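Local coordinates for luciferase (Lingulodinium polyedrum, PDB 1VPR), which emits flashes of blue light by catalysing the oxidation of dinoflagellate luciferin, an open tetrapyrrole, with molecular oxygen, at residues P114-T119 with F263-E268; T135-C140 with A324-D329; G171-I176 with G203-R208. All coordinates share one frame; numbering follows the deposited sequence.

All three contacts lie in the catalytic domain, a calycin-type beta barrel. Such barrels hold ligands in their interior, and this one probably does the same for luciferin. Contacts 1 and 2 are neighbours, with centres about 15 Å apart. They touch where Met267 CE packs on Leu138 CD2 at 3.9 Å, and Leu118 CD1 also comes near Cys140 SG. Their segments alternate along the chain. Contact 3 is on the opposite side of the chain's centre, its centre about 24 Å from that of contact 1 and about 32 Å from that of contact 2. Contacts 1 and 3 reach the same sheet, by strands 259-266 and 206-212.

Contact 1: P114-T119 with F263-E268; sequences PCPQLT and FFWEME
The backbones stay well apart where Gln117 meets Trp265, with their CA atoms at 8.8 Å, and Leu118 CA lies 8.5 Å from Met267 CA, so side chains bridge the space between the two backbones. The contact lays a loop against the end of strand 259-266 of the antiparallel calycin barrel. No hydrogen bond joins the two segments; the side-chain packing is apolar.

Trp265 reaches toward the loop with its six-membered ring. Pro116 meets the ring obliquely, and its CG is 3.4 Å from Trp265 CZ2. Leu118 packs over one face. Its CD2 makes a CH-pi contact, 4.2 Å from the centroid of the six-membered ring of Trp265 and 27° off the ring normal. Leu118 CG comes to 3.5 Å from Trp265 CZ3. That position follows from chi1 of -60°, which sets CG of Leu118 anti to its own carbonyl carbon. Between these two residues, Gln117 N sits at the ring edge, 3.7 Å from Trp265 CH2. The indole NE1 is hydrogen-bonded to Pro144 O, which helps fix the rotation of the ring.

An alanine in place of Trp265 would probably open a gap between Pro116 and Leu118 on the loop and the strand, and leave Pro144 O without its indole partner.

Past the loop contact, Leu118 also touches Val123 of helix 120-126. The selenomethionine Met267 starts away from the loop, but its chain bends at chi2 and chi3. Its tip therefore returns, and Met267 CE packs on Leu118 CD1 at 3.7 Å.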
loop_
_atom_site.group_PDB
_atom_site.type_symbol
_atom_site.label_atom_id
_atom_site.label_comp_id
_atom_site.label_asym_id
_atom_site.label_seq_id
_atom_site.Cartn_x
_atom_site.Cartn_y
_atom_site.Cartn_z
ATOM N N PRO A 114 -20.835 -6.141 7.998
ATOM C CA PRO A 114 -21.387 -4.922 7.396
ATOM C C PRO A 114 -20.272 -3.889 7.178
ATOM O O PRO A 114 -19.560 -3.514 8.120
ATOM C CB PRO A 114 -22.413 -4.440 8.434
ATOM C CG PRO A 114 -22.706 -5.644 9.239
ATOM C CD PRO A 114 -21.394 -6.357 9.344
ATOM N N CYS A 115 -20.130 -3.443 5.941
ATOM C CA CYS A 115 -19.097 -2.476 5.594
ATOM C C CYS A 115 -19.613 -1.035 5.559
ATOM O O CYS A 115 -20.605 -0.740 4.906
ATOM C CB CYS A 115 -18.509 -2.834 4.228
ATOM S SG CYS A 115 -17.069 -1.841 3.783
ATOM N N PRO A 116 -18.930 -0.117 6.255
ATOM C CA PRO A 116 -19.353 1.289 6.269
ATOM C C PRO A 116 -19.088 1.926 4.910
ATOM O O PRO A 116 -18.306 1.407 4.111
ATOM C CB PRO A 116 -18.483 1.895 7.358
ATOM C CG PRO A 116 -17.190 1.113 7.192
ATOM C CD PRO A 116 -17.684 -0.314 7.019
ATOM N N GLN A 117 -19.728 3.062 4.659
ATOM C CA GLN A 117 -19.563 3.775 3.406
ATOM C C GLN A 117 -19.845 5.249 3.704
ATOM O O GLN A 117 -20.747 5.556 4.489
ATOM C CB GLN A 117 -20.565 3.216 2.400
ATOM C CG GLN A 117 -20.956 4.131 1.271
ATOM C CD GLN A 117 -19.972 4.115 0.135
ATOM O OE1 GLN A 117 -19.432 3.064 -0.209
ATOM N NE2 GLN A 117 -19.749 5.279 -0.479
ATOM N N LEU A 118 -19.080 6.164 3.118
ATOM C CA LEU A 118 -19.338 7.578 3.381
ATOM C C LEU A 118 -20.435 8.062 2.438
ATOM O O LEU A 118 -20.543 7.605 1.295
ATOM C CB LEU A 118 -18.070 8.418 3.172
ATOM C CG LEU A 118 -16.867 8.083 4.046
ATOM C CD1 LEU A 118 -15.734 9.098 3.802
ATOM C CD2 LEU A 118 -17.295 8.105 5.500
ATOM N N THR A 119 -21.248 8.992 2.914
ATOM C CA THR A 119 -22.323 9.517 2.088
ATOM C C THR A 119 -21.742 10.454 1.031
ATOM O O THR A 119 -20.564 10.832 1.078
ATOM C CB THR A 119 -23.351 10.299 2.938
ATOM O OG1 THR A 119 -22.763 11.528 3.388
ATOM C CG2 THR A 119 -23.773 9.478 4.175
ATOM N N PHE A 263 -7.970 -1.799 7.081
ATOM C CA PHE A 263 -8.922 -1.233 6.140
ATOM C C PHE A 263 -8.347 0.090 5.698
ATOM O O PHE A 263 -7.491 0.655 6.394
ATOM C CB PHE A 263 -10.265 -0.974 6.829
ATOM C CG PHE A 263 -10.179 0.020 7.930
ATOM C CD1 PHE A 263 -9.743 -0.365 9.205
ATOM C CD2 PHE A 263 -10.492 1.358 7.696
ATOM C CE1 PHE A 263 -9.625 0.571 10.221
ATOM C CE2 PHE A 263 -10.370 2.306 8.716
ATOM C CZ PHE A 263 -9.945 1.919 9.963
ATOM N N PHE A 264 -8.815 0.584 4.552
ATOM C CA PHE A 264 -8.366 1.868 4.034
ATOM C C PHE A 264 -9.561 2.593 3.461
ATOM O O PHE A 264 -10.264 2.042 2.632
ATOM C CB PHE A 264 -7.324 1.710 2.917
ATOM C CG PHE A 264 -6.008 1.197 3.391
ATOM C CD1 PHE A 264 -5.796 -0.158 3.550
ATOM C CD2 PHE A 264 -5.009 2.084 3.778
ATOM C CE1 PHE A 264 -4.612 -0.633 4.104
ATOM C CE2 PHE A 264 -3.825 1.620 4.325
ATOM C CZ PHE A 264 -3.625 0.261 4.495
ATOM N N TRP A 265 -9.770 3.824 3.910
ATOM C CA TRP A 265 -10.852 4.658 3.415
ATOM C C TRP A 265 -10.324 5.427 2.225
ATOM O O TRP A 265 -9.390 6.210 2.369
ATOM C CB TRP A 265 -11.297 5.669 4.467
ATOM C CG TRP A 265 -12.245 5.123 5.484
ATOM C CD1 TRP A 265 -11.957 4.762 6.764
ATOM C CD2 TRP A 265 -13.652 4.885 5.302
ATOM N NE1 TRP A 265 -13.094 4.305 7.401
ATOM C CE2 TRP A 265 -14.150 4.375 6.527
ATOM C CE3 TRP A 265 -14.537 5.053 4.231
ATOM C CZ2 TRP A 265 -15.498 4.037 6.707
ATOM C CZ3 TRP A 265 -15.890 4.710 4.414
ATOM C CH2 TRP A 265 -16.346 4.213 5.639
ATOM N N GLU A 266 -10.915 5.199 1.057
ATOM C CA GLU A 266 -10.520 5.900 -0.169
ATOM C C GLU A 266 -11.438 7.122 -0.160
ATOM O O GLU A 266 -12.628 7.035 -0.507
ATOM C CB GLU A 266 -10.794 5.003 -1.378
ATOM C CG GLU A 266 -10.422 5.592 -2.734
ATOM C CD GLU A 266 -10.745 4.625 -3.863
ATOM O OE1 GLU A 266 -11.956 4.404 -4.105
ATOM O OE2 GLU A 266 -9.792 4.075 -4.485
HETATM N N MSE A 267 -10.873 8.261 0.244
HETATM C CA MSE A 267 -11.633 9.477 0.418
HETATM C C MSE A 267 -12.396 10.027 -0.778
HETATM O O MSE A 267 -13.488 10.562 -0.614
HETATM C CB MSE A 267 -10.731 10.558 1.008
HETATM C CG MSE A 267 -10.067 10.185 2.346
HETATM SE SE MSE A 267 -11.357 9.585 3.657
HETATM C CE MSE A 267 -12.605 11.069 3.504
ATOM N N GLU A 268 -11.866 9.891 -1.981
ATOM C CA GLU A 268 -12.585 10.434 -3.130
ATOM C C GLU A 268 -13.829 9.661 -3.571
ATOM O O GLU A 268 -14.643 10.199 -4.336
ATOM C CB GLU A 268 -11.626 10.588 -4.305
ATOM C CG GLU A 268 -10.559 11.618 -4.049
ATOM C CD GLU A 268 -9.568 11.203 -2.972
ATOM O OE1 GLU A 268 -9.050 10.070 -3.032
ATOM O OE2 GLU A 268 -9.293 12.028 -2.075
#

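Contact 2: T135-C140 with A324-D329; sequences TLKLPC and ALAGRD
Lys137 lies against Ala326, and here the two backbones come close, with the CA atoms of Lys137 and Ala326 4.1 Å apart. The touching is done by the aliphatic part of the lysine. Lys137 CB is 3.7 Å from Ala326 CA and 3.9 Å from Ala326 CB. Chi1 of -62° sets CG anti to the lysine carbonyl carbon and beside the backbone N, where it meets Ala326 CA and C. The chain is extended beyond CG and passes the peptide that follows Ala326. Lys137 CD sits 3.5 Å from Ala326 O, and Lys137 CE is 3.8 Å from the same oxygen. These are van der Waals contacts of methylene groups with the peptide, and no hydrogen bond joins the segments.

Leu138 adds a looser layer. Its carbonyl O is 4.1 Å from Ala326 CB. Its side chain points toward the other segment, and Leu138 CD2 reaches to 4.4 Å from Ala324 O. Leu138 also packs on Leu143 and on Cys126 of helix 120-126.

Behind these contacts, hydrogen bonds tie segment 135-140 to the short helix 321-324. Leu136 O is hydrogen-bonded to Thr323 OG1, and the backbones of Leu138 and Thr323 are also bonded. Ala324 is tied by its backbone to Leu143.

Gly327 fits close beside the lysine. A beta carbon on it would come tight against Lys137 CE, and its positive phi of 71° suits a glycine. Arg328 N bonds to Leu325 O at 2.8 Å and closes a type I' beta turn. Ala326, with a phi of 48°, is the C-prime residue of a Schellman motif that ends the helix: Gly327 N bonds to Tyr322 O and Ala326 N to Thr323 O.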
loop_
_atom_site.group_PDB
_atom_site.type_symbol
_atom_site.label_atom_id
_atom_site.label_comp_id
_atom_site.label_asym_id
_atom_site.label_seq_id
_atom_site.Cartn_x
_atom_site.Cartn_y
_atom_site.Cartn_z
ATOM N N THR A 135 -2.891 19.025 12.084
ATOM C CA THR A 135 -3.707 19.790 13.032
ATOM C C THR A 135 -5.190 19.928 12.656
ATOM O O THR A 135 -5.987 20.476 13.427
ATOM C CB THR A 135 -3.150 21.221 13.224
ATOM O OG1 THR A 135 -3.377 22.002 12.033
ATOM C CG2 THR A 135 -1.640 21.153 13.497
ATOM N N LEU A 136 -5.575 19.429 11.489
ATOM C CA LEU A 136 -6.974 19.550 11.058
ATOM C C LEU A 136 -7.807 18.292 11.271
ATOM O O LEU A 136 -7.327 17.176 11.112
ATOM C CB LEU A 136 -7.033 19.910 9.569
ATOM C CG LEU A 136 -6.318 21.189 9.143
ATOM C CD1 LEU A 136 -6.466 21.374 7.630
ATOM C CD2 LEU A 136 -6.892 22.395 9.892
ATOM N N LYS A 137 -9.065 18.477 11.631
ATOM C CA LYS A 137 -9.966 17.353 11.788
ATOM C C LYS A 137 -10.520 17.087 10.390
ATOM O O LYS A 137 -10.710 18.030 9.607
ATOM C CB LYS A 137 -11.118 17.725 12.707
ATOM C CG LYS A 137 -10.710 18.093 14.104
ATOM C CD LYS A 137 -11.940 18.375 14.918
ATOM C CE LYS A 137 -11.571 18.775 16.333
ATOM N NZ LYS A 137 -12.795 19.234 17.064
ATOM N N LEU A 138 -10.784 15.823 10.066
ATOM C CA LEU A 138 -11.325 15.498 8.756
ATOM C C LEU A 138 -12.677 16.208 8.709
ATOM O O LEU A 138 -13.453 16.165 9.674
ATOM C CB LEU A 138 -11.486 13.980 8.614
ATOM C CG LEU A 138 -11.687 13.424 7.205
ATOM C CD1 LEU A 138 -10.470 13.724 6.333
ATOM C CD2 LEU A 138 -11.907 11.915 7.294
ATOM N N PRO A 139 -12.979 16.877 7.593
ATOM C CA PRO A 139 -14.247 17.605 7.457
ATOM C C PRO A 139 -15.535 16.813 7.676
ATOM O O PRO A 139 -16.520 17.365 8.152
ATOM C CB PRO A 139 -14.166 18.174 6.047
ATOM C CG PRO A 139 -12.689 18.410 5.878
ATOM C CD PRO A 139 -12.125 17.099 6.413
ATOM N N CYS A 140 -15.542 15.526 7.342
ATOM C CA CYS A 140 -16.770 14.754 7.493
ATOM C C CYS A 140 -16.956 14.143 8.870
ATOM O O CYS A 140 -17.851 13.319 9.071
ATOM C CB CYS A 140 -16.852 13.670 6.413
ATOM S SG CYS A 140 -15.453 12.537 6.315
ATOM N N ALA A 324 -8.054 11.674 11.210
ATOM C CA ALA A 324 -8.987 10.626 10.840
ATOM C C ALA A 324 -10.198 10.465 11.759
ATOM O O ALA A 324 -11.297 10.182 11.269
ATOM C CB ALA A 324 -8.249 9.296 10.711
ATOM N N LEU A 325 -10.008 10.605 13.074
ATOM C CA LEU A 325 -11.120 10.479 14.011
ATOM C C LEU A 325 -11.680 11.867 14.383
ATOM O O LEU A 325 -12.526 11.992 15.275
ATOM C CB LEU A 325 -10.666 9.725 15.276
ATOM C CG LEU A 325 -10.033 8.336 15.046
ATOM C CD1 LEU A 325 -9.647 7.722 16.407
ATOM C CD2 LEU A 325 -11.047 7.415 14.308
ATOM N N ALA A 326 -11.222 12.906 13.686
ATOM C CA ALA A 326 -11.681 14.268 13.962
ATOM C C ALA A 326 -11.642 14.579 15.449
ATOM O O ALA A 326 -12.592 15.151 15.996
ATOM C CB ALA A 326 -13.117 14.475 13.441
ATOM N N GLY A 327 -10.561 14.181 16.106
ATOM C CA GLY A 327 -10.415 14.458 17.524
ATOM C C GLY A 327 -11.304 13.678 18.472
ATOM O O GLY A 327 -11.317 13.968 19.666
ATOM N N ARG A 328 -12.030 12.681 17.981
ATOM C CA ARG A 328 -12.912 11.917 18.864
ATOM C C ARG A 328 -12.334 10.607 19.368
ATOM O O ARG A 328 -12.230 9.631 18.620
ATOM C CB ARG A 328 -14.258 11.638 18.170
ATOM C CG ARG A 328 -15.257 10.923 19.090
ATOM C CD ARG A 328 -16.588 10.557 18.430
ATOM N NE ARG A 328 -17.384 9.697 19.311
ATOM C CZ ARG A 328 -18.553 9.138 18.983
ATOM N NH1 ARG A 328 -19.190 8.368 19.858
ATOM N NH2 ARG A 328 -19.085 9.352 17.784
ATOM N N ASP A 329 -11.976 10.571 20.647
ATOM C CA ASP A 329 -11.432 9.360 21.246
ATOM C C ASP A 329 -12.455 8.233 21.165
ATOM O O ASP A 329 -13.664 8.480 21.239
ATOM C CB ASP A 329 -11.108 9.597 22.721
ATOM C CG ASP A 329 -9.899 10.496 22.941
ATOM O OD1 ASP A 329 -9.701 10.910 24.103
ATOM O OD2 ASP A 329 -9.145 10.786 21.990
#

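Contact 3: G171-I176 with G203-R208; sequences GQAAFI and GGMYLR
Gly171 and Gly203 form a single beta bridge, and just beyond it Gln172 N donates a hydrogen bond to Gly203 O. That bond is 2.8 Å long from Gln172 N to Gly203 O and nearly straight, with an N-H...O angle of 168°. Gly171 CA also comes to 3.6 Å from Gly203 O.

The side chain of Gln172 starts at the same oxygen. Its CB is 3.6 Å from Gly203 O. Chi1 of -175° sends CG anti to the backbone N, and the chain stays extended to CD. Along its course the side chain touches Thr202 and Lys224. At the tip both polar atoms are used: OE1 is hydrogen-bonded to His65 NE2, and NE2 to Thr197 OG1. The buried amide thus has a partner on both its oxygen and its nitrogen, and these two bonds probably fix which way it is flipped.

The second meeting point is apolar. The selenomethionine Met205 bends at chi2 and chi3 and brings its tip back to the helix. Met205 SE is 4.0 Å from Ala173 CB and 4.3 Å from Gly171 CA. Packing at Gly171 is close: a beta carbon there would crowd the selenium.

The contact joins the start of helix 172-181 to the lead-in of strand 206-212. That strand pairs antiparallel with strand 163-169, and the pairing extends to Met205 with Thr167 and Gly203 with Gly170. Helix 57-65 packs here too, with Leu62 against Ala173 and His65 at the glutamine tip, while Thr197 brings in the end of helix 187-197.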
loop_
_atom_site.group_PDB
_atom_site.type_symbol
_atom_site.label_atom_id
_atom_site.label_comp_id
_atom_site.label_asym_id
_atom_site.label_seq_id
_atom_site.Cartn_x
_atom_site.Cartn_y
_atom_site.Cartn_z
ATOM N N GLY A 171 0.503 -8.424 -9.409
ATOM C CA GLY A 171 1.250 -7.194 -9.534
ATOM C C GLY A 171 0.602 -6.247 -10.526
ATOM O O GLY A 171 0.039 -6.673 -11.566
ATOM N N GLN A 172 0.684 -4.953 -10.235
ATOM C CA GLN A 172 0.082 -3.970 -11.127
ATOM C C GLN A 172 0.741 -3.894 -12.490
ATOM O O GLN A 172 0.064 -3.616 -13.476
ATOM C CB GLN A 172 0.090 -2.575 -10.504
ATOM C CG GLN A 172 -0.636 -1.541 -11.366
ATOM C CD GLN A 172 -0.442 -0.128 -10.878
ATOM O OE1 GLN A 172 0.670 0.277 -10.514
ATOM N NE2 GLN A 172 -1.521 0.644 -10.871
ATOM N N ALA A 173 2.043 -4.144 -12.574
ATOM C CA ALA A 173 2.705 -4.039 -13.870
ATOM C C ALA A 173 2.077 -4.978 -14.908
ATOM O O ALA A 173 1.925 -4.613 -16.077
ATOM C CB ALA A 173 4.197 -4.295 -13.723
ATOM N N ALA A 174 1.678 -6.169 -14.478
ATOM C CA ALA A 174 1.041 -7.128 -15.371
ATOM C C ALA A 174 -0.245 -6.530 -15.950
ATOM O O ALA A 174 -0.527 -6.713 -17.145
ATOM C CB ALA A 174 0.739 -8.430 -14.617
ATOM N N PHE A 175 -1.010 -5.807 -15.124
ATOM C CA PHE A 175 -2.252 -5.185 -15.594
ATOM C C PHE A 175 -1.967 -4.024 -16.539
ATOM O O PHE A 175 -2.676 -3.835 -17.526
ATOM C CB PHE A 175 -3.100 -4.703 -14.416
ATOM C CG PHE A 175 -3.751 -5.812 -13.668
ATOM C CD1 PHE A 175 -4.967 -6.334 -14.102
ATOM C CD2 PHE A 175 -3.108 -6.403 -12.584
ATOM C CE1 PHE A 175 -5.532 -7.436 -13.471
ATOM C CE2 PHE A 175 -3.655 -7.501 -11.941
ATOM C CZ PHE A 175 -4.870 -8.026 -12.384
ATOM N N ILE A 176 -0.921 -3.259 -16.241
ATOM C CA ILE A 176 -0.533 -2.144 -17.087
ATOM C C ILE A 176 -0.074 -2.662 -18.452
ATOM O O ILE A 176 -0.463 -2.113 -19.482
ATOM C CB ILE A 176 0.607 -1.320 -16.453
ATOM C CG1 ILE A 176 0.118 -0.690 -15.149
ATOM C CG2 ILE A 176 1.051 -0.211 -17.418
ATOM C CD1 ILE A 176 1.171 0.125 -14.421
ATOM N N GLY A 203 -0.567 -5.237 -6.487
ATOM C CA GLY A 203 0.634 -4.977 -5.726
ATOM C C GLY A 203 1.733 -4.253 -6.483
ATOM O O GLY A 203 1.690 -4.100 -7.719
ATOM N N GLY A 204 2.713 -3.772 -5.722
ATOM C CA GLY A 204 3.870 -3.155 -6.330
ATOM C C GLY A 204 4.667 -4.407 -6.661
ATOM O O GLY A 204 4.128 -5.526 -6.551
HETATM N N MSE A 205 5.933 -4.284 -7.035
HETATM C CA MSE A 205 6.665 -5.502 -7.354
HETATM C C MSE A 205 7.346 -6.088 -6.123
HETATM O O MSE A 205 7.834 -7.223 -6.154
HETATM C CB MSE A 205 7.678 -5.256 -8.488
HETATM C CG MSE A 205 7.036 -5.066 -9.906
HETATM SE SE MSE A 205 5.278 -5.994 -10.308
HETATM C CE MSE A 205 5.877 -7.768 -10.858
ATOM N N TYR A 206 7.312 -5.343 -5.016
ATOM C CA TYR A 206 7.950 -5.784 -3.780
ATOM C C TYR A 206 7.427 -5.067 -2.545
ATOM O O TYR A 206 6.643 -4.124 -2.628
ATOM C CB TYR A 206 9.436 -5.453 -3.841
ATOM C CG TYR A 206 9.690 -3.958 -3.687
ATOM C CD1 TYR A 206 9.507 -3.085 -4.751
ATOM C CD2 TYR A 206 10.048 -3.413 -2.457
ATOM C CE1 TYR A 206 9.675 -1.696 -4.592
ATOM C CE2 TYR A 206 10.209 -2.030 -2.283
ATOM C CZ TYR A 206 10.021 -1.181 -3.349
ATOM O OH TYR A 206 10.168 0.178 -3.176
ATOM N N LEU A 207 7.920 -5.515 -1.398
ATOM C CA LEU A 207 7.673 -4.863 -0.108
ATOM C C LEU A 207 8.925 -5.133 0.727
ATOM O O LEU A 207 9.469 -6.232 0.658
ATOM C CB LEU A 207 6.470 -5.436 0.638
ATOM C CG LEU A 207 5.027 -5.146 0.198
ATOM C CD1 LEU A 207 4.090 -5.959 1.132
ATOM C CD2 LEU A 207 4.714 -3.628 0.285
ATOM N N ARG A 208 9.387 -4.135 1.487
ATOM C CA ARG A 208 10.516 -4.291 2.408
ATOM C C ARG A 208 9.873 -3.900 3.736
ATOM O O ARG A 208 9.306 -2.813 3.867
ATOM C CB ARG A 208 11.652 -3.324 2.075
ATOM C CG ARG A 208 12.345 -3.593 0.739
ATOM C CD ARG A 208 13.431 -2.525 0.435
ATOM N NE ARG A 208 14.029 -2.680 -0.902
ATOM C CZ ARG A 208 15.146 -3.357 -1.185
ATOM N NH1 ARG A 208 15.572 -3.421 -2.447
ATOM N NH2 ARG A 208 15.858 -3.952 -0.230
#